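Local coordinates for protein porin B (Pseudomonas putida, PDB 4GEY) that forms an outer-membrane beta-barrel channel through which glucose and probably other sugars enter the cell, at residues A[385-391]-A[413-419]; A[57-61]-A[107-111]; A[409-413]-A[424-428]. The protein carries 2 engineered substitutions. The contacts are given in a common frame with arbitrary orientation. Numbering follows the deposited sequence.

Contact 1 (A[385-391]-A[413-419]). With DMU (decyl-beta-D-maltopyranoside), chain L; DMU (decyl-beta-D-maltopyranoside), chain K.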
# COMPACT_ATOMS: atom_id res chain seq x y z
N LEU A 385 -24.48 -2.26 8.21
CA LEU A 385 -23.94 -3.59 8.46
C LEU A 385 -22.83 -3.85 7.46
O LEU A 385 -23.07 -3.95 6.26
CB LEU A 385 -25.04 -4.65 8.33
CG LEU A 385 -26.26 -4.59 9.27
CD1 LEU A 385 -26.96 -5.93 9.29
CD2 LEU A 385 -25.89 -4.18 10.68
N GLN A 386 -21.61 -3.93 7.96
CA GLN A 386 -20.46 -4.11 7.08
C GLN A 386 -20.12 -5.58 6.90
O GLN A 386 -19.85 -6.28 7.87
CB GLN A 386 -19.26 -3.34 7.61
CG GLN A 386 -19.47 -1.87 7.55
CD GLN A 386 -18.24 -1.11 7.98
OE1 GLN A 386 -17.90 -1.08 9.17
NE2 GLN A 386 -17.56 -0.49 7.03
N ARG A 387 -20.13 -6.03 5.65
CA ARG A 387 -19.99 -7.44 5.33
C ARG A 387 -18.77 -7.75 4.45
O ARG A 387 -17.74 -8.18 4.96
CB ARG A 387 -21.30 -7.99 4.74
CG ARG A 387 -22.55 -7.29 5.31
CD ARG A 387 -23.86 -7.78 4.70
NE ARG A 387 -24.50 -8.81 5.52
CZ ARG A 387 -25.66 -8.66 6.14
NH1 ARG A 387 -26.34 -7.53 6.03
NH2 ARG A 387 -26.15 -9.66 6.87
N THR A 388 -18.86 -7.54 3.15
CA THR A 388 -17.74 -7.88 2.26
C THR A 388 -17.69 -6.94 1.07
O THR A 388 -18.69 -6.76 0.38
CB THR A 388 -17.84 -9.32 1.73
OG1 THR A 388 -18.11 -10.23 2.81
CG2 THR A 388 -16.55 -9.72 1.05
N GLU A 389 -16.53 -6.33 0.85
CA GLU A 389 -16.32 -5.38 -0.22
C GLU A 389 -15.46 -6.06 -1.28
O GLU A 389 -14.49 -6.76 -0.95
CB GLU A 389 -15.60 -4.14 0.31
CG GLU A 389 -15.13 -3.15 -0.75
CD GLU A 389 -14.35 -1.96 -0.16
OE1 GLU A 389 -13.32 -1.57 -0.75
OE2 GLU A 389 -14.76 -1.41 0.89
N TYR A 390 -15.83 -5.87 -2.54
CA TYR A 390 -15.02 -6.38 -3.64
C TYR A 390 -14.50 -5.22 -4.48
O TYR A 390 -15.18 -4.21 -4.63
CB TYR A 390 -15.81 -7.36 -4.51
CG TYR A 390 -16.16 -8.66 -3.81
CD1 TYR A 390 -17.20 -8.70 -2.88
CD2 TYR A 390 -15.46 -9.83 -4.07
CE1 TYR A 390 -17.53 -9.88 -2.24
CE2 TYR A 390 -15.79 -11.01 -3.43
CZ TYR A 390 -16.82 -11.03 -2.51
OH TYR A 390 -17.15 -12.18 -1.86
N ASN A 391 -13.28 -5.37 -5.00
CA ASN A 391 -12.72 -4.37 -5.90
C ASN A 391 -12.19 -5.06 -7.13
O ASN A 391 -11.68 -6.18 -7.04
CB ASN A 391 -11.56 -3.61 -5.24
CG ASN A 391 -12.02 -2.62 -4.18
OD1 ASN A 391 -11.97 -1.40 -4.38
ND2 ASN A 391 -12.44 -3.15 -3.03
N ILE A 413 -16.57 -1.66 -8.02
CA ILE A 413 -16.63 -1.88 -6.58
C ILE A 413 -17.99 -2.42 -6.13
O ILE A 413 -19.01 -1.74 -6.25
CB ILE A 413 -16.34 -0.58 -5.82
CG1 ILE A 413 -15.09 0.08 -6.39
CG2 ILE A 413 -16.13 -0.85 -4.35
CD1 ILE A 413 -15.07 1.53 -6.14
N LYS A 414 -17.98 -3.63 -5.59
CA LYS A 414 -19.20 -4.26 -5.10
C LYS A 414 -19.27 -4.08 -3.59
O LYS A 414 -18.34 -4.45 -2.87
CB LYS A 414 -19.20 -5.74 -5.45
CG LYS A 414 -20.54 -6.41 -5.24
CD LYS A 414 -20.42 -7.61 -4.31
CE LYS A 414 -21.28 -7.44 -3.07
NZ LYS A 414 -22.74 -7.37 -3.36
N SER A 415 -20.39 -3.53 -3.11
CA SER A 415 -20.54 -3.20 -1.70
C SER A 415 -19.37 -2.38 -1.15
O SER A 415 -18.51 -2.90 -0.44
CB SER A 415 -20.71 -4.46 -0.85
OG SER A 415 -21.89 -5.15 -1.22
N PRO A 416 -19.33 -1.09 -1.50
CA PRO A 416 -18.40 -0.15 -0.88
C PRO A 416 -18.54 -0.20 0.63
O PRO A 416 -19.67 -0.24 1.14
CB PRO A 416 -18.87 1.19 -1.42
CG PRO A 416 -19.42 0.86 -2.74
CD PRO A 416 -20.14 -0.44 -2.54
N GLY A 417 -17.42 -0.24 1.34
CA GLY A 417 -17.42 -0.37 2.78
C GLY A 417 -18.05 -1.64 3.31
O GLY A 417 -18.33 -1.75 4.51
N GLY A 418 -18.27 -2.62 2.44
CA GLY A 418 -18.89 -3.87 2.83
C GLY A 418 -20.41 -3.76 2.92
O GLY A 418 -21.09 -4.71 3.31
N VAL A 419 -20.93 -2.60 2.53
CA VAL A 419 -22.34 -2.33 2.71
C VAL A 419 -23.17 -2.69 1.49
O VAL A 419 -23.16 -1.99 0.47
CB VAL A 419 -22.58 -0.88 3.10
CG1 VAL A 419 -24.05 -0.64 3.33
CG2 VAL A 419 -21.78 -0.56 4.34
C1 DMU L . -22.26 -10.65 -0.88
C2 DMU L . -22.80 -10.50 0.45
C3 DMU L . -24.21 -10.88 0.76
C4 DMU L . -24.85 -11.85 -0.26
O5 DMU L . -24.44 -11.38 -1.67
C6 DMU L . -23.02 -11.43 -1.86
O7 DMU L . -24.29 -11.50 2.06
O16 DMU L . -22.72 -11.08 -3.22
C18 DMU L . -21.87 -11.94 -3.98
C19 DMU L . -21.24 -11.38 -5.28
C22 DMU L . -19.70 -11.08 -5.35
C25 DMU L . -19.18 -10.51 -6.67
C28 DMU L . -17.80 -9.90 -6.76
C31 DMU L . -17.56 -8.91 -7.88
C34 DMU L . -16.14 -8.49 -8.23
C37 DMU L . -15.90 -7.08 -8.66
O49 DMU L . -20.91 -11.25 -0.71
O55 DMU L . -22.47 -9.15 0.91
C57 DMU L . -26.20 -11.94 -0.16
O61 DMU L . -26.91 -12.11 -1.34
C5 DMU L . -25.84 -11.98 3.84
C7 DMU L . -27.24 -12.18 3.63
C8 DMU L . -28.02 -10.93 3.61
C9 DMU L . -27.55 -9.95 2.50
O1 DMU L . -26.02 -10.02 2.33
C10 DMU L . -25.16 -10.96 3.02
O2 DMU L . -29.37 -11.22 3.39
O3 DMU L . -25.16 -13.27 3.70
O4 DMU L . -27.72 -13.03 4.71
C11 DMU L . -27.90 -8.71 2.77
O6 DMU L . -27.55 -7.73 1.85
C1 DMU K . -24.86 -6.84 -6.51
C2 DMU K . -25.85 -7.17 -5.54
C3 DMU K . -27.10 -7.71 -6.11
C4 DMU K . -26.88 -8.82 -7.15
O5 DMU K . -25.57 -8.59 -7.96
C6 DMU K . -24.45 -8.00 -7.27
O7 DMU K . -27.94 -8.28 -5.09
O16 DMU K . -23.45 -7.65 -8.24
C18 DMU K . -22.75 -8.68 -8.93
C19 DMU K . -22.07 -8.34 -10.28
C22 DMU K . -20.76 -9.11 -10.68
C25 DMU K . -20.00 -8.64 -11.93
C28 DMU K . -18.48 -8.78 -11.95
C31 DMU K . -17.67 -8.15 -13.08
C34 DMU K . -16.16 -8.26 -13.06
O49 DMU K . -23.71 -6.22 -5.81
O55 DMU K . -26.09 -6.01 -4.66
C57 DMU K . -27.93 -8.94 -8.00
O61 DMU K . -28.05 -10.16 -8.65
C5 DMU K . -29.96 -8.33 -3.91
C7 DMU K . -30.85 -9.13 -4.67
C8 DMU K . -31.77 -8.32 -5.49
C9 DMU K . -31.03 -7.41 -6.54
O1 DMU K . -29.63 -7.05 -6.02
C10 DMU K . -29.07 -7.53 -4.76
O2 DMU K . -32.66 -9.16 -6.16
O3 DMU K . -29.17 -9.15 -2.97
O4 DMU K . -31.60 -9.95 -3.75
C11 DMU K . -31.68 -6.28 -6.79
O6 DMU K . -33.01 -6.38 -7.15
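Two backbone hydrogen bonds tie Tyr390 to Lys414, N of Tyr390 to O of Lys414 at 2.9 Å and N of Lys414 to O of Tyr390 at 3.0 Å, making them a hydrogen-bonded pair of an antiparallel beta hairpin in the porin barrel wall. Asn391 and Ile413 form the adjoining non-hydrogen-bonded pair. Past Lys414 the chain leaves regular strand pairing but continues alongside, through a turn from Ser415 to Gly418 (Gly418 N to Ser415 O, 2.9 Å), to reach Arg387, whose N donates to Gly418 O (2.9 Å). Two side chains satisfy the backbone of Gly417 where no strand pairing does: Gln386 NE2 donates to Gly417 O and Glu389 OE2 accepts from Gly417 N, both at 2.9 Å. Glycine suits position 418, since an ideal CB there would clash with Arg387 N, and both glycines have positive phi. Glu389 is long enough to serve several donors: its carboxylate also takes Asn391 ND2 and the backbone N of Phe116 and Ser117, linking the wall to the loop inside. On the opposite face, Tyr390 and Lys414 meet detergent: C28 of one maltoside tail lies over one face of the Tyr390 ring, 3.6 Å from CD2, consistent with a lipid-facing surface. The aliphatic part of Lys414 packs on Tyr390, CD to CD1 at 3.7 Å, while its NZ donates to O49 of the second maltoside at 2.9 Å.

Contact 2 (A[57-61]-A[107-111])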
# COMPACT_ATOMS: atom_id res chain seq x y z
N HIS A 57 -21.18 5.43 -12.54
CA HIS A 57 -22.43 4.77 -12.19
C HIS A 57 -22.38 4.18 -10.77
O HIS A 57 -21.38 3.59 -10.37
CB HIS A 57 -22.71 3.67 -13.22
CG HIS A 57 -23.98 2.93 -12.98
ND1 HIS A 57 -25.16 3.24 -13.62
CD2 HIS A 57 -24.27 1.88 -12.17
CE1 HIS A 57 -26.12 2.43 -13.21
NE2 HIS A 57 -25.60 1.59 -12.33
N GLY A 58 -23.46 4.35 -10.01
CA GLY A 58 -23.61 3.69 -8.72
C GLY A 58 -22.88 4.33 -7.56
O GLY A 58 -22.60 5.52 -7.58
N GLY A 59 -22.56 3.53 -6.54
CA GLY A 59 -21.98 4.04 -5.31
C GLY A 59 -22.99 4.86 -4.52
O GLY A 59 -24.13 5.07 -4.97
N TYR A 60 -22.60 5.33 -3.33
CA TYR A 60 -23.56 5.94 -2.43
C TYR A 60 -24.25 7.15 -3.04
O TYR A 60 -25.46 7.29 -2.95
CB TYR A 60 -22.94 6.33 -1.09
CG TYR A 60 -23.96 6.92 -0.15
CD1 TYR A 60 -24.80 6.11 0.60
CD2 TYR A 60 -24.11 8.29 -0.03
CE1 TYR A 60 -25.76 6.64 1.45
CE2 TYR A 60 -25.07 8.85 0.81
CZ TYR A 60 -25.90 8.02 1.54
OH TYR A 60 -26.84 8.58 2.37
N ASN A 61 -23.44 8.00 -3.66
CA ASN A 61 -23.90 9.27 -4.23
C ASN A 61 -23.62 9.26 -5.73
O ASN A 61 -22.47 9.19 -6.15
CB ASN A 61 -23.15 10.41 -3.56
CG ASN A 61 -23.55 11.76 -4.06
OD1 ASN A 61 -24.11 11.90 -5.16
ND2 ASN A 61 -23.24 12.79 -3.28
N ARG A 107 -17.87 10.54 -3.15
CA ARG A 107 -19.05 9.98 -3.86
C ARG A 107 -19.40 8.50 -3.53
O ARG A 107 -20.56 8.17 -3.35
CB ARG A 107 -18.91 10.13 -5.38
CG ARG A 107 -18.93 11.55 -5.89
CD ARG A 107 -20.30 12.24 -5.77
NE ARG A 107 -20.13 13.54 -5.14
CZ ARG A 107 -20.39 14.70 -5.72
NH1 ARG A 107 -20.87 14.72 -6.96
NH2 ARG A 107 -20.19 15.83 -5.07
N ILE A 108 -18.40 7.62 -3.49
CA ILE A 108 -18.67 6.18 -3.39
C ILE A 108 -19.18 5.71 -2.03
O ILE A 108 -20.16 4.96 -1.95
CB ILE A 108 -17.43 5.35 -3.77
CG1 ILE A 108 -17.24 5.32 -5.29
CG2 ILE A 108 -17.54 3.93 -3.27
CD1 ILE A 108 -16.32 6.36 -5.78
N SER A 109 -18.52 6.16 -0.96
CA SER A 109 -18.78 5.65 0.39
C SER A 109 -20.09 6.07 1.04
O SER A 109 -20.58 7.17 0.86
CB SER A 109 -17.65 6.05 1.33
OG SER A 109 -16.48 5.30 1.06
N ASP A 110 -20.65 5.17 1.82
CA ASP A 110 -21.59 5.58 2.83
C ASP A 110 -20.80 6.48 3.80
O ASP A 110 -19.74 6.10 4.27
CB ASP A 110 -22.09 4.34 3.56
CG ASP A 110 -23.37 4.58 4.30
OD1 ASP A 110 -23.34 5.31 5.31
OD2 ASP A 110 -24.40 4.01 3.86
N PRO A 111 -21.30 7.68 4.09
CA PRO A 111 -20.55 8.55 4.99
C PRO A 111 -20.35 8.00 6.39
O PRO A 111 -19.47 8.50 7.09
CB PRO A 111 -21.40 9.84 5.05
CG PRO A 111 -22.75 9.44 4.56
CD PRO A 111 -22.51 8.34 3.56
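Tyr60 lays one face of its ring against Pro111, whose CD sits 3.9 Å from the ring centroid and only 13° off the normal, a CH-pi contact. Proline suits the place because its CD hydrogens are polarised by the neighbouring nitrogen and its rigid ring presents them squarely to the aromatic face. The CB of Tyr60 also lies 3.2 Å from Ser109 O, and its CE1 is 3.8 Å from Asp110 OD2, a carboxylate oxygen whose hydrogen-bond partner is Tyr377. Two backbone hydrogen bonds fix the register: Tyr60 N donates to Ile108 O at 2.8 Å and Asn61 N to Arg107 O at 2.9 Å. These carbonyls belong to the last residues of a helix, where no further helical turn follows to use them, so the loop supplies the missing donors. Gly59 lets the loop come this close, as an ideal CB on it would stand 3.3 Å from Ile108 CA. Further along, Asn61 ND2 lies over one face of the Arg107 guanidinium, 3.7 Å from NE, while Asn61 OD1 accepts from Asp63 N and Arg107 NH1 makes a salt bridge to the Asp63 carboxylate. The loop between strands 42-57 and 66-79 thus meets the C-terminal end of helix 103-108 beside the barrel wall, where Ile108 points away from that loop to pack on Pro416 and on Ala425 and Val427 of strand 425-435.

Contact 3 (A[409-413]-A[424-428]). With C8E ((hydroxyethyloxy)tri(ethyloxy)octane), chain F; C8E ((hydroxyethyloxy)tri(ethyloxy)octane), chain D; DMU (decyl-beta-D-maltopyranoside), chain K.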
# COMPACT_ATOMS: atom_id res chain seq x y z
N ASN A 409 -7.66 3.46 -16.52
CA ASN A 409 -8.18 2.26 -15.90
C ASN A 409 -9.67 2.33 -15.65
O ASN A 409 -10.27 3.41 -15.66
CB ASN A 409 -7.43 1.97 -14.60
CG ASN A 409 -7.49 3.12 -13.63
OD1 ASN A 409 -8.28 3.12 -12.69
ND2 ASN A 409 -6.64 4.12 -13.85
N LEU A 410 -10.25 1.16 -15.44
CA LEU A 410 -11.66 1.02 -15.12
C LEU A 410 -11.75 0.26 -13.82
O LEU A 410 -11.18 -0.83 -13.69
CB LEU A 410 -12.37 0.22 -16.21
CG LEU A 410 -13.41 0.87 -17.11
CD1 LEU A 410 -13.05 0.63 -18.56
CD2 LEU A 410 -14.76 0.26 -16.83
N GLN A 411 -12.46 0.82 -12.85
CA GLN A 411 -12.59 0.19 -11.54
C GLN A 411 -14.03 -0.14 -11.23
O GLN A 411 -14.92 0.64 -11.54
CB GLN A 411 -12.05 1.12 -10.47
CG GLN A 411 -10.55 1.23 -10.48
CD GLN A 411 -10.06 2.19 -9.44
OE1 GLN A 411 -10.22 1.94 -8.25
NE2 GLN A 411 -9.45 3.29 -9.87
N TYR A 412 -14.24 -1.30 -10.60
CA TYR A 412 -15.57 -1.75 -10.21
C TYR A 412 -15.58 -2.15 -8.76
O TYR A 412 -14.72 -2.91 -8.32
CB TYR A 412 -16.00 -2.95 -11.06
CG TYR A 412 -17.49 -3.21 -11.05
CD1 TYR A 412 -18.38 -2.32 -11.66
CD2 TYR A 412 -18.02 -4.35 -10.47
CE1 TYR A 412 -19.74 -2.56 -11.67
CE2 TYR A 412 -19.39 -4.60 -10.47
CZ TYR A 412 -20.24 -3.70 -11.07
OH TYR A 412 -21.60 -3.93 -11.07
N ILE A 413 -16.57 -1.66 -8.02
CA ILE A 413 -16.63 -1.88 -6.58
C ILE A 413 -17.99 -2.42 -6.13
O ILE A 413 -19.01 -1.74 -6.25
CB ILE A 413 -16.34 -0.58 -5.82
CG1 ILE A 413 -15.09 0.08 -6.39
CG2 ILE A 413 -16.13 -0.85 -4.35
CD1 ILE A 413 -15.07 1.53 -6.14
N ASN A 424 -23.39 -1.01 -6.59
CA ASN A 424 -22.09 -1.21 -7.22
C ASN A 424 -21.63 0.07 -7.88
O ASN A 424 -22.44 0.78 -8.48
CB ASN A 424 -22.15 -2.32 -8.28
CG ASN A 424 -22.51 -3.67 -7.69
OD1 ASN A 424 -22.75 -3.80 -6.49
ND2 ASN A 424 -22.54 -4.69 -8.54
N ALA A 425 -20.35 0.38 -7.77
CA ALA A 425 -19.81 1.60 -8.35
C ALA A 425 -18.94 1.30 -9.58
O ALA A 425 -18.10 0.39 -9.54
CB ALA A 425 -19.01 2.38 -7.32
N LEU A 426 -19.15 2.06 -10.66
CA LEU A 426 -18.25 2.01 -11.81
C LEU A 426 -17.46 3.31 -11.84
O LEU A 426 -18.04 4.39 -11.92
CB LEU A 426 -19.03 1.85 -13.11
CG LEU A 426 -18.21 1.60 -14.37
CD1 LEU A 426 -17.52 0.28 -14.26
CD2 LEU A 426 -19.09 1.61 -15.59
N VAL A 427 -16.14 3.19 -11.77
CA VAL A 427 -15.29 4.36 -11.70
C VAL A 427 -14.29 4.38 -12.86
O VAL A 427 -13.72 3.36 -13.23
CB VAL A 427 -14.54 4.41 -10.34
CG1 VAL A 427 -13.52 5.55 -10.31
CG2 VAL A 427 -15.54 4.53 -9.18
N ALA A 428 -14.11 5.56 -13.44
CA ALA A 428 -13.10 5.78 -14.45
C ALA A 428 -11.88 6.43 -13.81
O ALA A 428 -12.00 7.42 -13.08
CB ALA A 428 -13.64 6.67 -15.55
C7 C8E F . -13.06 -3.92 -13.80
C8 C8E F . -14.07 -3.10 -14.60
O9 C8E F . -15.12 -3.96 -15.00
C10 C8E F . -16.40 -3.38 -14.94
C11 C8E F . -17.45 -4.42 -15.31
O12 C8E F . -18.75 -3.89 -15.12
C13 C8E F . -19.66 -4.91 -14.74
C14 C8E F . -21.11 -4.46 -14.84
O15 C8E F . -21.91 -5.60 -15.07
C16 C8E F . -22.58 -6.07 -13.91
C17 C8E F . -23.70 -5.12 -13.51
O18 C8E F . -24.76 -5.24 -14.44
C19 C8E F . -25.79 -6.09 -13.98
C20 C8E F . -27.04 -5.80 -14.80
O21 C8E F . -26.68 -5.08 -15.97
C1 C8E D . -9.80 6.80 -18.58
C2 C8E D . -11.02 5.91 -18.38
C3 C8E D . -11.21 4.97 -19.57
C4 C8E D . -11.16 3.52 -19.10
C5 C8E D . -9.85 2.82 -19.49
C6 C8E D . -10.07 1.50 -20.22
C7 C8E D . -8.98 0.47 -19.90
C8 C8E D . -9.43 -0.93 -20.27
O9 C8E D . -8.92 -1.36 -21.53
C10 C8E D . -8.11 -2.53 -21.47
C11 C8E D . -8.25 -3.39 -22.73
O12 C8E D . -7.98 -2.68 -23.93
C13 C8E D . -7.33 -3.48 -24.92
C14 C8E D . -6.52 -2.65 -25.92
O15 C8E D . -6.42 -3.30 -27.18
C16 C8E D . -5.08 -3.44 -27.64
C17 C8E D . -4.83 -2.71 -28.96
O18 C8E D . -3.48 -2.87 -29.38
C19 C8E D . -3.31 -3.56 -30.60
C20 C8E D . -2.01 -3.08 -31.26
O21 C8E D . -2.13 -3.00 -32.66
C1 DMU K . -24.86 -6.84 -6.51
C2 DMU K . -25.85 -7.17 -5.54
C3 DMU K . -27.10 -7.71 -6.11
C4 DMU K . -26.88 -8.82 -7.15
O5 DMU K . -25.57 -8.59 -7.96
C6 DMU K . -24.45 -8.00 -7.27
O7 DMU K . -27.94 -8.28 -5.09
O16 DMU K . -23.45 -7.65 -8.24
C18 DMU K . -22.75 -8.68 -8.93
C19 DMU K . -22.07 -8.34 -10.28
C22 DMU K . -20.76 -9.11 -10.68
C25 DMU K . -20.00 -8.64 -11.93
C28 DMU K . -18.48 -8.78 -11.95
C31 DMU K . -17.67 -8.15 -13.08
C34 DMU K . -16.16 -8.26 -13.06
O49 DMU K . -23.71 -6.22 -5.81
O55 DMU K . -26.09 -6.01 -4.66
C57 DMU K . -27.93 -8.94 -8.00
O61 DMU K . -28.05 -10.16 -8.65
C5 DMU K . -29.96 -8.33 -3.91
C7 DMU K . -30.85 -9.13 -4.67
C8 DMU K . -31.77 -8.32 -5.49
C9 DMU K . -31.03 -7.41 -6.54
O1 DMU K . -29.63 -7.05 -6.02
C10 DMU K . -29.07 -7.53 -4.76
O2 DMU K . -32.66 -9.16 -6.16
O3 DMU K . -29.17 -9.15 -2.97
O4 DMU K . -31.60 -9.95 -3.75
C11 DMU K . -31.68 -6.28 -6.79
O6 DMU K . -33.01 -6.38 -7.15
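Asn409 begins the segment, midway along strand 404-414, and its OD1 accepts a hydrogen bond from Gln411 NE2 at 3.1 Å. Leu410 turns to the other face, where its CD2 meets Leu426 CD1 at 3.8 Å and its CD1 lies 3.5 Å from C4 of a bound C8E detergent, consistent with an apolar side chain on a lipid-facing surface. Gln411 pairs with Val427 through two nearly straight hydrogen bonds, Gln411 N to Val427 O (2.9 Å) and Val427 N to Gln411 O (2.8 Å); its amide end bonds to Asn167 and to the carbonyl of Val119, as suits a glutamine on the inner face. The two short strand segments, with axes 4.8 Å apart at closest approach and directions 162° apart, are one hairpin of the antiparallel up-and-down porin barrel, with Leu410, Tyr412, Leu426 and Ala428 on the detergent-covered face and Gln411, Ile413, Ala425 and Val427 on the other. The ring edge of Tyr412 receives Leu426 CD1, 3.8 Å from the tyrosine CD1, and a second C8E passes over one ring face. Asn424 ND2 donates to Tyr412 OH (2.8 Å), and Asn424 OD1 accepts from O49 of a maltoside (2.7 Å). Ile413 closes the segment, bonded through Ile413 N to Ala425 O (3.0 Å) and Ala425 N to Ile413 O (2.9 Å). Its CD1 lies 4.2 Å from Ala425 CB, the small alanine leaving room for Ile108.

In the fold
Contacts 1 and 3 use the two edges of strand 404-414 and share Ile413, so strands 388-399, 404-414 and 425-435 form one continuous part of the barrel wall; their centres are 13 Å apart. Both touch the same maltoside, held through O49 by Lys414 and Asn424. Contact 2 lies about 11 Å from the centre of each. Its Ile108 packs on both: CG2 is 3.6 Å from Pro416 CB in contact 1, and CD1 is 3.9 Å from Val427 CG2 in contact 3. His57 O, 2.7 Å from Leu426 N, probably accepts a hydrogen bond that continues the sheet. The bound glucose lies about 13 Å from the side chain of Asn391.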